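PDB 3FZE: protein STE5 from Saccharomyces cerevisiae, which acts as a mating-pathway scaffold whose minimal scaffold domain co-catalyses phosphorylation of the MAP kinase Fus3 by Ste7. Local coordinates for residues A[91-95]-A[96-100]. Sequence-based numbering, arbitrary orientation. Where two conformers were deposited one is given.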
loop_
_atom_site.group_PDB
_atom_site.type_symbol
_atom_site.label_atom_id
_atom_site.label_comp_id
_atom_site.label_asym_id
_atom_site.label_seq_id
_atom_site.Cartn_x
_atom_site.Cartn_y
_atom_site.Cartn_z
ATOM N N THR A 91 14.036 -8.770 8.542
ATOM C CA THR A 91 14.302 -8.135 7.250
ATOM C C THR A 91 13.769 -6.707 7.203
ATOM O O THR A 91 12.558 -6.497 7.238
ATOM C CB THR A 91 13.654 -8.918 6.091
ATOM O OG1 THR A 91 14.089 -10.284 6.125
ATOM C CG2 THR A 91 14.036 -8.289 4.747
ATOM N N GLN A 92 14.673 -5.736 7.116
ATOM C CA GLN A 92 14.275 -4.335 6.964
ATOM C C GLN A 92 13.764 -4.048 5.555
ATOM O O GLN A 92 14.337 -4.505 4.567
ATOM C CB GLN A 92 15.439 -3.396 7.285
ATOM C CG GLN A 92 15.663 -3.209 8.781
ATOM C CD GLN A 92 14.658 -2.258 9.421
ATOM O OE1 GLN A 92 14.660 -1.047 9.149
ATOM N NE2 GLN A 92 13.814 -2.795 10.298
ATOM N N PHE A 93 12.681 -3.287 5.470
ATOM C CA PHE A 93 12.127 -2.905 4.180
ATOM C C PHE A 93 12.862 -1.739 3.508
ATOM O O PHE A 93 13.273 -0.785 4.161
ATOM C CB PHE A 93 10.652 -2.536 4.318
ATOM C CG PHE A 93 10.067 -1.992 3.054
ATOM C CD1 PHE A 93 9.581 -2.849 2.082
ATOM C CD2 PHE A 93 10.053 -0.625 2.814
ATOM C CE1 PHE A 93 9.057 -2.353 0.901
ATOM C CE2 PHE A 93 9.523 -0.123 1.626
ATOM C CZ PHE A 93 9.037 -0.989 0.674
ATOM N N SER A 94 12.993 -1.819 2.189
ATOM C CA SER A 94 13.374 -0.672 1.373
ATOM C C SER A 94 12.774 -0.886 -0.004
ATOM O O SER A 94 12.483 -2.023 -0.388
ATOM C CB SER A 94 14.896 -0.529 1.260
ATOM O OG SER A 94 15.462 -1.607 0.529
ATOM N N PRO A 95 12.564 0.205 -0.749
ATOM C CA PRO A 95 12.033 0.025 -2.103
ATOM C C PRO A 95 12.952 -0.842 -2.967
ATOM O O PRO A 95 12.454 -1.719 -3.674
ATOM C CB PRO A 95 11.957 1.456 -2.638
ATOM C CG PRO A 95 11.720 2.282 -1.409
ATOM C CD PRO A 95 12.539 1.615 -0.321
ATOM N N ILE A 96 14.264 -0.617 -2.909
ATOM C CA ILE A 96 15.176 -1.441 -3.696
ATOM C C ILE A 96 15.116 -2.908 -3.273
ATOM O O ILE A 96 15.144 -3.799 -4.120
ATOM C CB ILE A 96 16.642 -0.932 -3.660
ATOM C CG1 ILE A 96 17.503 -1.758 -4.620
ATOM C CG2 ILE A 96 17.216 -1.007 -2.261
ATOM C CD1 ILE A 96 16.957 -1.810 -6.026
ATOM N N TRP A 97 15.023 -3.168 -1.969
ATOM C CA TRP A 97 14.849 -4.541 -1.515
ATOM C C TRP A 97 13.606 -5.138 -2.175
ATOM O O TRP A 97 13.635 -6.259 -2.681
ATOM C CB TRP A 97 14.716 -4.645 0.011
ATOM C CG TRP A 97 14.355 -6.038 0.420
ATOM C CD1 TRP A 97 15.215 -7.073 0.658
ATOM C CD2 TRP A 97 13.032 -6.566 0.590
ATOM N NE1 TRP A 97 14.508 -8.210 0.974
ATOM C CE2 TRP A 97 13.170 -7.927 0.941
ATOM C CE3 TRP A 97 11.749 -6.023 0.482
ATOM C CZ2 TRP A 97 12.070 -8.749 1.189
ATOM C CZ3 TRP A 97 10.652 -6.843 0.729
ATOM C CH2 TRP A 97 10.825 -8.194 1.070
ATOM N N LEU A 98 12.514 -4.382 -2.161
ATOM C CA LEU A 98 11.262 -4.864 -2.734
ATOM C C LEU A 98 11.392 -5.122 -4.238
ATOM O O LEU A 98 10.942 -6.158 -4.731
ATOM C CB LEU A 98 10.112 -3.898 -2.441
ATOM C CG LEU A 98 8.712 -4.381 -2.839
ATOM C CD1 LEU A 98 8.271 -5.592 -1.995
ATOM C CD2 LEU A 98 7.702 -3.233 -2.735
ATOM N N LYS A 99 12.003 -4.190 -4.968
ATOM C CA LYS A 99 12.174 -4.381 -6.405
ATOM C C LYS A 99 13.014 -5.618 -6.701
ATOM O O LYS A 99 12.660 -6.425 -7.558
ATOM C CB LYS A 99 12.783 -3.141 -7.067
ATOM C CG LYS A 99 12.999 -3.282 -8.569
ATOM C CD LYS A 99 14.411 -3.754 -8.903
ATOM C CE LYS A 99 14.599 -3.917 -10.408
ATOM N NZ LYS A 99 16.046 -3.867 -10.797
ATOM N N ASN A 100 14.125 -5.769 -5.988
ATOM C CA ASN A 100 14.993 -6.935 -6.177
ATOM C C ASN A 100 14.296 -8.261 -5.850
ATOM O O ASN A 100 14.550 -9.291 -6.489
ATOM C CB ASN A 100 16.278 -6.789 -5.357
ATOM C CG ASN A 100 17.241 -5.779 -5.966
ATOM O OD1 ASN A 100 17.205 -5.520 -7.171
ATOM N ND2 ASN A 100 18.097 -5.198 -5.135
#
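S94 caps helix 95-102 by turning its hydroxyl forward onto the backbone N of W97, and it shows how a side chain can serve a first-turn amide that has no preceding helical carbonyl. With chi1 at 67°, S94 OG sits close to both its own backbone N and its carbonyl carbon, which brings it within 3.0 Å of W97 N, from which it accepts. The main chain then takes over: L98 N donates to S94 O at 3.0 Å, and K99 N reaches P95 O at 2.8 Å in a nearly straight bond of 163°. P95, as the first helical residue, brings no N-H that would need a partner. An alanine in place of S94 would probably leave W97 N without its side-chain acceptor and the first turn less firmly fixed. Ahead of the cap, T91 lays CG2 over one face of the W97 indole, 3.6 Å above the plane and offset toward its rim, while Y68 meets this indole edge-to-face. F93 puts CE1 3.8 Å from L98 CB, and both side chains pack on I23 and C57 of the central sheet; F93 O accepts from N63 ND2. A serine N-cap followed by a proline at the first helical position thus starts the helix, and F93 and L98 seat it against the sheet of an alpha/beta/alpha, vWA-like fold.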